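Local coordinates for protein Phikz039 (Pseudomonas phage phikz, PDB 3ZBQ) that belongs to the phage tubulin-like (PhuZ) family and holds guanosine-5'-diphosphate in a pocket of its N-terminal, nucleotide-binding half, at residues 75-80 with 105-110; 112-117 with 148-153; 190-195 with 241-246. All coordinates share one frame; numbering follows the deposited sequence.

Interaction 1 (75-80 with 105-110); sequences KAAAEL and GGASGS. With GDP (guanosine-5'-diphosphate), chain B.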
loop_
_atom_site.group_PDB
_atom_site.type_symbol
_atom_site.label_atom_id
_atom_site.label_comp_id
_atom_site.label_asym_id
_atom_site.label_seq_id
_atom_site.Cartn_x
_atom_site.Cartn_y
_atom_site.Cartn_z
ATOM N N LYS A 75 10.630 -3.069 12.949
ATOM C CA LYS A 75 11.783 -2.247 13.311
ATOM C C LYS A 75 13.076 -2.798 12.728
ATOM O O LYS A 75 13.874 -2.050 12.160
ATOM C CB LYS A 75 11.889 -2.084 14.824
ATOM C CG LYS A 75 10.737 -1.300 15.408
ATOM C CD LYS A 75 10.956 -1.000 16.878
ATOM C CE LYS A 75 9.764 -0.257 17.448
ATOM N NZ LYS A 75 9.976 0.150 18.862
ATOM N N ALA A 76 13.283 -4.107 12.861
ATOM C CA ALA A 76 14.461 -4.730 12.273
ATOM C C ALA A 76 14.485 -4.552 10.766
ATOM O O ALA A 76 15.538 -4.285 10.184
ATOM C CB ALA A 76 14.540 -6.219 12.638
ATOM N N ALA A 77 13.329 -4.711 10.128
ATOM C CA ALA A 77 13.250 -4.561 8.684
ATOM C C ALA A 77 13.650 -3.141 8.302
ATOM O O ALA A 77 14.428 -2.934 7.366
ATOM C CB ALA A 77 11.854 -4.867 8.194
ATOM N N ALA A 78 13.125 -2.160 9.025
ATOM C CA ALA A 78 13.420 -0.762 8.695
ATOM C C ALA A 78 14.913 -0.455 8.866
ATOM O O ALA A 78 15.503 0.253 8.049
ATOM C CB ALA A 78 12.566 0.177 9.533
ATOM N N GLU A 79 15.521 -0.996 9.922
ATOM C CA GLU A 79 16.961 -0.824 10.150
ATOM C C GLU A 79 17.766 -1.358 8.981
ATOM O O GLU A 79 18.795 -0.793 8.598
ATOM C CB GLU A 79 17.413 -1.608 11.385
ATOM C CG GLU A 79 17.130 -0.979 12.721
ATOM C CD GLU A 79 17.658 -1.843 13.863
ATOM O OE1 GLU A 79 18.899 -1.958 13.999
ATOM O OE2 GLU A 79 16.835 -2.414 14.617
ATOM N N LEU A 80 17.304 -2.478 8.435
ATOM C CA LEU A 80 18.024 -3.148 7.371
ATOM C C LEU A 80 17.872 -2.373 6.066
ATOM O O LEU A 80 18.854 -2.011 5.429
ATOM C CB LEU A 80 17.508 -4.575 7.181
ATOM C CG LEU A 80 18.049 -5.262 5.919
ATOM C CD1 LEU A 80 19.573 -5.364 5.950
ATOM C CD2 LEU A 80 17.424 -6.623 5.709
ATOM N N GLY A 105 0.596 -5.304 7.733
ATOM C CA GLY A 105 0.806 -6.087 8.947
ATOM C C GLY A 105 2.097 -6.875 8.985
ATOM O O GLY A 105 2.431 -7.500 10.000
ATOM N N GLY A 106 2.816 -6.863 7.868
ATOM C CA GLY A 106 4.102 -7.519 7.777
ATOM C C GLY A 106 5.244 -6.586 8.138
ATOM O O GLY A 106 5.025 -5.528 8.730
ATOM N N ALA A 107 6.468 -6.981 7.791
ATOM C CA ALA A 107 7.664 -6.226 8.165
ATOM C C ALA A 107 8.360 -5.560 6.980
ATOM O O ALA A 107 8.831 -4.429 7.081
ATOM C CB ALA A 107 8.652 -7.136 8.891
ATOM N N SER A 108 8.443 -6.277 5.863
ATOM C CA SER A 108 9.260 -5.831 4.743
ATOM C C SER A 108 8.477 -4.946 3.796
ATOM O O SER A 108 8.941 -3.868 3.420
ATOM C CB SER A 108 9.846 -7.029 4.002
ATOM O OG SER A 108 10.709 -7.746 4.864
ATOM N N GLY A 109 7.275 -5.381 3.423
ATOM C CA GLY A 109 6.466 -4.553 2.542
ATOM C C GLY A 109 6.093 -3.252 3.218
ATOM O O GLY A 109 6.058 -2.199 2.574
ATOM N N SER A 110 5.818 -3.310 4.519
ATOM C CA SER A 110 5.349 -2.135 5.255
ATOM C C SER A 110 6.461 -1.161 5.646
ATOM O O SER A 110 6.205 -0.144 6.293
ATOM C CB SER A 110 4.606 -2.563 6.509
ATOM O OG SER A 110 5.524 -3.052 7.481
HETATM P PB GDP B . 6.263 -9.054 4.594
HETATM O O1B GDP B . 6.959 -9.984 3.633
HETATM O O2B GDP B . 5.909 -7.751 3.908
HETATM O O3B GDP B . 7.096 -8.792 5.825
HETATM O O3A GDP B . 4.888 -9.697 5.125
HETATM P PA GDP B . 3.783 -10.446 4.230
HETATM O O1A GDP B . 4.239 -11.704 3.530
HETATM O O2A GDP B . 3.161 -9.471 3.252
HETATM O "O5'" GDP B . 2.704 -10.852 5.333
HETATM C "C5'" GDP B . 2.134 -9.884 6.204
HETATM C "C4'" GDP B . 0.617 -10.063 6.222
HETATM O "O4'" GDP B . 0.082 -9.699 4.949
HETATM C "C3'" GDP B . 0.166 -11.495 6.437
HETATM O "O3'" GDP B . 0.064 -11.777 7.842
HETATM C "C2'" GDP B . -1.176 -11.529 5.746
HETATM O "O2'" GDP B . -2.171 -10.986 6.616
HETATM C "C1'" GDP B . -1.044 -10.515 4.632
HETATM N N9 GDP B . -0.757 -11.149 3.327
HETATM C C8 GDP B . 0.386 -11.732 2.917
HETATM N N7 GDP B . 0.271 -12.178 1.643
HETATM C C5 GDP B . -0.967 -11.862 1.210
HETATM C C6 GDP B . -1.755 -12.033 -0.032
HETATM O O6 GDP B . -1.262 -12.594 -1.044
HETATM N N1 GDP B . -3.009 -11.545 -0.039
HETATM C C2 GDP B . -3.562 -10.931 1.029
HETATM N N2 GDP B . -4.838 -10.475 0.965
HETATM N N3 GDP B . -2.900 -10.742 2.190
HETATM C C4 GDP B . -1.631 -11.181 2.329
#

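Interaction 2 (112-117 with 148-153); sequences IGPSLV and LKTFEG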
loop_
_atom_site.group_PDB
_atom_site.type_symbol
_atom_site.label_atom_id
_atom_site.label_comp_id
_atom_site.label_asym_id
_atom_site.label_seq_id
_atom_site.Cartn_x
_atom_site.Cartn_y
_atom_site.Cartn_z
ATOM N N ILE A 112 9.715 -1.155 3.270
ATOM C CA ILE A 112 10.190 -0.905 1.905
ATOM C C ILE A 112 9.191 -0.054 1.112
ATOM O O ILE A 112 9.572 0.926 0.483
ATOM C CB ILE A 112 10.445 -2.218 1.122
ATOM C CG1 ILE A 112 11.589 -3.013 1.750
ATOM C CG2 ILE A 112 10.772 -1.921 -0.344
ATOM C CD1 ILE A 112 11.688 -4.465 1.229
ATOM N N GLY A 113 7.915 -0.433 1.151
ATOM C CA GLY A 113 6.891 0.263 0.380
ATOM C C GLY A 113 6.793 1.733 0.727
ATOM O O GLY A 113 6.989 2.604 -0.136
ATOM N N PRO A 114 6.465 2.034 1.991
ATOM C CA PRO A 114 6.376 3.441 2.393
ATOM C C PRO A 114 7.697 4.196 2.240
ATOM O O PRO A 114 7.670 5.394 1.955
ATOM C CB PRO A 114 5.958 3.355 3.860
ATOM C CG PRO A 114 5.160 2.075 3.935
ATOM C CD PRO A 114 5.901 1.127 3.009
ATOM N N SER A 115 8.830 3.521 2.412
ATOM C CA SER A 115 10.115 4.185 2.181
ATOM C C SER A 115 10.298 4.572 0.725
ATOM O O SER A 115 10.833 5.645 0.431
ATOM C CB SER A 115 11.289 3.324 2.639
ATOM O OG SER A 115 11.196 3.066 4.023
ATOM N N LEU A 116 9.863 3.706 -0.189
ATOM C CA LEU A 116 9.911 4.036 -1.608
ATOM C C LEU A 116 8.961 5.183 -1.920
ATOM O O LEU A 116 9.321 6.089 -2.663
ATOM C CB LEU A 116 9.595 2.828 -2.495
ATOM C CG LEU A 116 10.725 1.810 -2.663
ATOM C CD1 LEU A 116 10.188 0.476 -3.191
ATOM C CD2 LEU A 116 11.807 2.344 -3.591
ATOM N N VAL A 117 7.759 5.156 -1.345
ATOM C CA VAL A 117 6.799 6.244 -1.570
ATOM C C VAL A 117 7.395 7.571 -1.125
ATOM O O VAL A 117 7.303 8.585 -1.831
ATOM C CB VAL A 117 5.483 6.010 -0.812
ATOM C CG1 VAL A 117 4.548 7.212 -0.995
ATOM C CG2 VAL A 117 4.809 4.761 -1.319
ATOM N N LEU A 148 -0.240 2.582 9.449
ATOM C CA LEU A 148 -1.214 3.663 9.229
ATOM C C LEU A 148 -0.590 4.991 9.640
ATOM O O LEU A 148 -0.711 6.006 8.935
ATOM C CB LEU A 148 -2.506 3.408 10.021
ATOM C CG LEU A 148 -3.551 4.532 9.915
ATOM C CD1 LEU A 148 -4.021 4.693 8.468
ATOM C CD2 LEU A 148 -4.742 4.266 10.827
ATOM N N LYS A 149 0.088 4.967 10.783
ATOM C CA LYS A 149 0.827 6.123 11.272
ATOM C C LYS A 149 1.941 6.513 10.312
ATOM O O LYS A 149 2.204 7.705 10.109
ATOM C CB LYS A 149 1.392 5.833 12.668
ATOM C CG LYS A 149 0.341 5.876 13.772
ATOM C CD LYS A 149 0.909 5.299 15.065
ATOM C CE LYS A 149 -0.146 5.202 16.163
ATOM N NZ LYS A 149 -0.627 6.535 16.598
ATOM N N THR A 150 2.581 5.511 9.712
ATOM C CA THR A 150 3.640 5.739 8.726
ATOM C C THR A 150 3.120 6.555 7.528
ATOM O O THR A 150 3.798 7.459 7.053
ATOM C CB THR A 150 4.235 4.403 8.251
ATOM O OG1 THR A 150 4.960 3.792 9.345
ATOM C CG2 THR A 150 5.161 4.594 7.050
ATOM N N PHE A 151 1.926 6.228 7.042
ATOM C CA PHE A 151 1.348 6.973 5.908
ATOM C C PHE A 151 1.280 8.454 6.233
ATOM O O PHE A 151 1.510 9.313 5.379
ATOM C CB PHE A 151 -0.063 6.479 5.591
ATOM C CG PHE A 151 -0.149 5.006 5.271
ATOM C CD1 PHE A 151 0.950 4.310 4.767
ATOM C CD2 PHE A 151 -1.347 4.325 5.453
ATOM C CE1 PHE A 151 0.858 2.954 4.466
ATOM C CE2 PHE A 151 -1.450 2.964 5.153
ATOM C CZ PHE A 151 -0.350 2.281 4.654
ATOM N N GLU A 152 0.936 8.754 7.477
ATOM C CA GLU A 152 0.818 10.135 7.925
ATOM C C GLU A 152 2.197 10.772 8.015
ATOM O O GLU A 152 2.384 11.926 7.618
ATOM C CB GLU A 152 0.111 10.182 9.280
ATOM C CG GLU A 152 -0.596 11.497 9.596
ATOM C CD GLU A 152 -1.989 11.597 8.975
ATOM O OE1 GLU A 152 -2.164 11.215 7.797
ATOM O OE2 GLU A 152 -2.920 12.078 9.665
ATOM N N GLY A 153 3.160 10.008 8.527
ATOM C CA GLY A 153 4.538 10.464 8.632
ATOM C C GLY A 153 5.171 10.704 7.270
ATOM O O GLY A 153 5.878 11.698 7.063
#

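Interaction 3 (190-195 with 241-246); sequences VILFNQ and SIASLY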
loop_
_atom_site.group_PDB
_atom_site.type_symbol
_atom_site.label_atom_id
_atom_site.label_comp_id
_atom_site.label_asym_id
_atom_site.label_seq_id
_atom_site.Cartn_x
_atom_site.Cartn_y
_atom_site.Cartn_z
ATOM N N VAL A 190 -3.750 0.874 -14.068
ATOM C CA VAL A 190 -2.916 0.790 -15.268
ATOM C C VAL A 190 -3.619 1.430 -16.474
ATOM O O VAL A 190 -2.996 2.180 -17.234
ATOM C CB VAL A 190 -2.513 -0.664 -15.566
ATOM C CG1 VAL A 190 -1.922 -0.774 -16.953
ATOM C CG2 VAL A 190 -1.513 -1.157 -14.518
ATOM N N ILE A 191 -4.907 1.143 -16.651
ATOM C CA ILE A 191 -5.699 1.800 -17.707
ATOM C C ILE A 191 -5.742 3.322 -17.517
ATOM O O ILE A 191 -5.500 4.094 -18.470
ATOM C CB ILE A 191 -7.151 1.242 -17.758
ATOM C CG1 ILE A 191 -7.158 -0.229 -18.191
ATOM C CG2 ILE A 191 -8.036 2.072 -18.693
ATOM C CD1 ILE A 191 -8.509 -0.904 -18.048
ATOM N N LEU A 192 -6.065 3.767 -16.302
ATOM C CA LEU A 192 -6.131 5.206 -16.018
ATOM C C LEU A 192 -4.853 5.923 -16.422
ATOM O O LEU A 192 -4.896 7.016 -16.993
ATOM C CB LEU A 192 -6.408 5.473 -14.532
ATOM C CG LEU A 192 -6.461 6.960 -14.141
ATOM C CD1 LEU A 192 -7.600 7.674 -14.885
ATOM C CD2 LEU A 192 -6.600 7.148 -12.622
ATOM N N PHE A 193 -3.720 5.279 -16.163
ATOM C CA PHE A 193 -2.410 5.899 -16.351
ATOM C C PHE A 193 -1.776 5.624 -17.722
ATOM O O PHE A 193 -0.632 6.016 -17.963
ATOM C CB PHE A 193 -1.445 5.384 -15.268
ATOM C CG PHE A 193 -1.832 5.743 -13.853
ATOM C CD1 PHE A 193 -2.556 6.891 -13.570
ATOM C CD2 PHE A 193 -1.434 4.924 -12.792
ATOM C CE1 PHE A 193 -2.897 7.221 -12.258
ATOM C CE2 PHE A 193 -1.765 5.252 -11.471
ATOM C CZ PHE A 193 -2.491 6.394 -11.201
ATOM N N ASN A 194 -2.488 4.947 -18.617
ATOM C CA ASN A 194 -1.830 4.450 -19.831
ATOM C C ASN A 194 -1.568 5.518 -20.920
ATOM O O ASN A 194 -0.957 5.231 -21.959
ATOM C CB ASN A 194 -2.529 3.198 -20.389
ATOM C CG ASN A 194 -3.853 3.500 -21.101
ATOM O OD1 ASN A 194 -4.169 4.647 -21.427
ATOM N ND2 ASN A 194 -4.628 2.452 -21.360
ATOM N N GLN A 195 -2.038 6.737 -20.657
ATOM C CA GLN A 195 -1.785 7.901 -21.515
ATOM C C GLN A 195 -2.435 7.812 -22.903
ATOM O O GLN A 195 -2.097 8.600 -23.804
ATOM C CB GLN A 195 -0.278 8.179 -21.615
ATOM C CG GLN A 195 0.378 8.519 -20.275
ATOM C CD GLN A 195 1.873 8.733 -20.386
ATOM O OE1 GLN A 195 2.391 9.032 -21.468
ATOM N NE2 GLN A 195 2.582 8.575 -19.267
ATOM N N SER A 241 -10.493 14.948 -4.723
ATOM C CA SER A 241 -9.975 14.946 -6.088
ATOM C C SER A 241 -10.476 13.714 -6.837
ATOM O O SER A 241 -10.351 12.587 -6.352
ATOM C CB SER A 241 -8.445 14.976 -6.072
ATOM O OG SER A 241 -7.911 15.200 -7.363
ATOM N N ILE A 242 -11.056 13.929 -8.016
ATOM C CA ILE A 242 -11.616 12.816 -8.768
ATOM C C ILE A 242 -11.106 12.788 -10.197
ATOM O O ILE A 242 -11.061 13.825 -10.876
ATOM C CB ILE A 242 -13.166 12.807 -8.738
ATOM C CG1 ILE A 242 -13.698 11.599 -9.507
ATOM C CG2 ILE A 242 -13.736 14.097 -9.327
ATOM C CD1 ILE A 242 -15.195 11.368 -9.337
ATOM N N ALA A 243 -10.708 11.600 -10.644
ATOM C CA ALA A 243 -10.393 11.363 -12.051
ATOM C C ALA A 243 -11.417 10.397 -12.628
ATOM O O ALA A 243 -11.606 9.308 -12.102
ATOM C CB ALA A 243 -9.002 10.789 -12.207
ATOM N N SER A 244 -12.058 10.784 -13.724
ATOM C CA SER A 244 -13.099 9.949 -14.309
ATOM C C SER A 244 -12.779 9.577 -15.756
ATOM O O SER A 244 -12.303 10.411 -16.528
ATOM C CB SER A 244 -14.455 10.656 -14.241
ATOM O OG SER A 244 -14.836 10.947 -12.907
ATOM N N LEU A 245 -13.053 8.324 -16.116
ATOM C CA LEU A 245 -12.976 7.878 -17.505
ATOM C C LEU A 245 -14.359 7.509 -18.023
ATOM O O LEU A 245 -15.099 6.800 -17.349
ATOM C CB LEU A 245 -12.065 6.660 -17.624
ATOM C CG LEU A 245 -10.581 6.912 -17.385
ATOM C CD1 LEU A 245 -9.788 5.603 -17.456
ATOM C CD2 LEU A 245 -10.073 7.884 -18.422
ATOM N N TYR A 246 -14.696 7.987 -19.220
ATOM C CA TYR A 246 -15.943 7.612 -19.884
ATOM C C TYR A 246 -15.626 7.056 -21.269
ATOM O O TYR A 246 -14.711 7.542 -21.936
ATOM C CB TYR A 246 -16.853 8.834 -20.034
ATOM C CG TYR A 246 -17.140 9.545 -18.735
ATOM C CD1 TYR A 246 -16.277 10.530 -18.255
ATOM C CD2 TYR A 246 -18.271 9.239 -17.990
ATOM C CE1 TYR A 246 -16.532 11.184 -17.063
ATOM C CE2 TYR A 246 -18.538 9.888 -16.800
ATOM C CZ TYR A 246 -17.663 10.856 -16.340
ATOM O OH TYR A 246 -17.928 11.502 -15.156
#

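Interaction 1 (75-80 with 105-110)
A77 of helix 74-81 presses its methyl group against A107, a residue of the loop that grips the diphosphate, and so illustrates how a glycine-rich phosphate-binding loop can be backed from behind by a small residue. GGASGS reads as a variant of the glycine-rich tubulin/FtsZ signature GGGTG(S/T)G. G105 lies in the loop after strand 97-103, its O hydrogen-bonded to N143 ND2. At G106 the CA packs 3.5 Å from C5' of guanosine-5'-diphosphate, while G106 O receives S110 OG at 2.8 Å from above the carbonyl plane, a bond that ties G106 to S110, within helix 109-122; R74 NE also bonds to S110 OG. A107 faces both ways: its backbone N donates to O3B of the nucleotide at 2.7 Å, and on the side of helix 74-81 its O and CB meet A77 CB at 3.3 Å and 4.0 Å. The carbonyl oxygen A107 O is also engaged by T111 OG1. S108 N gives O3B a second, nearly straight bond (2.9 Å, 174°). With chi1 at -63°, S108 OG lies beside its own backbone N and bonds to T35 OG1. G109 N then reaches the neighbouring oxygen O2B at 2.8 Å, so three successive amides grip the beta-phosphate at the start of helix 109-122, where the helix dipole would probably help to hold the negative charge. M70 lies against A77, A107 and S108, and the whole contact sits where helix 74-81 flanks the passage from strand 97-103 into helix 109-122.

Interaction 2 (112-117 with 148-153)
P114 and T150 meet almost at a right angle, the proline ring of helix 109-122 against the methyl branch of a threonine on helix 138-158. The pair is a compact example of a beta-branched residue dividing its two branches between different tasks. With chi1 at -68°, T150 sets OG1 beside its own backbone N and sends CG2 anti to that N, toward the proline. CG2 comes within 3.5 Å of P114 CB and 4.0 Å of P114 CG, while OG1 is bonded to G146 O one turn back in its own helix and to R74 NH2. One helical step on, F151 brings its ring to the same proline even though its CB does not point straight at it. Turned by a chi1 of -58°, the ring offers its edge, and P114 CG lies close to the ring plane, 4.4 Å from F151 CE1. The proline ring, puckered C-gamma exo, thus rests on T150 with its CB and borders F151 with its CG. Its nitrogen has no hydrogen to give, and helix 109-122 is kinked here. Y102 of strand 97-103 touches both P114 and F151, and V131 of strand 127-133 adds to the packing on F151. Carbon meets carbon throughout, which implies a small, non-directional contact resting on dispersion and shape, while the threonine hydroxyl has polar partners of its own in G146 O and R74 NH2.

Interaction 3 (190-195 with 241-246)
L192, in the last turn of helix 175-192, and L245, near the end of strand 239-246, bring their backbones together with 7.5 Å between L192 CA and L245 CA, leaving the space between helix and strand to side chains. L245 and L192 share the bridging about equally. L245 CG lies beside the backbone N, with chi1 at -69°, and an extended chi2 carries CD1 up to the helix, 3.9 Å from L192 CA. L192 answers with its own CD1, which reaches L245 CD1 at 4.0 Å; the two leucines cross obliquely, branch against branch. Since L192 has CG anti to its backbone N (chi1 179°), its end swings nearer the strand than its CB direction suggests, and the same CD1 also lies 4.3 Å from A243 CB. In tubulin and FtsZ relatives a long central helix runs from the nucleotide to the C-terminal domain; helix 175-192, which carries the nucleotide-binding N179 near its start, probably corresponds to it, and its far end here packs on a strand of the tubulin-like C-terminal domain. A243 and L245 lie on one face of that strand, while S244 points its CB away from the helix and bonds through OG to H277. I191 joins from the helix side, its CG2 4.1 Å from L245 CD1. F278 of strand 275-281, I205 of helix 202-209 and L200 also touch L192, and W208 touches A243. Past the helix the chain turns at Q195, whose phi is positive (66°), with I191 O held by H197 NE2.

In the fold
From the N terminus, interaction 1 comes first and closes a loop of 24 residues holding helix 85-91 and strand 97-103. Interaction 2 follows at once, closing a second loop that includes strand 127-133. Both draw on helix 109-122, and they touch where G109 O meets P114 CD at 3.4 Å, so one helix links the glycine-rich phosphate-binding loop to helix 138-158. Interaction 3 closes the third loop, 45 residues long, and packs the end of helix 175-192 on strand 239-246, its centre about 32 Å from that of interaction 1. The three stand in series, neither nested nor crossed: two lie in the nucleotide-binding half, and the third joins that half to the C-terminal domain.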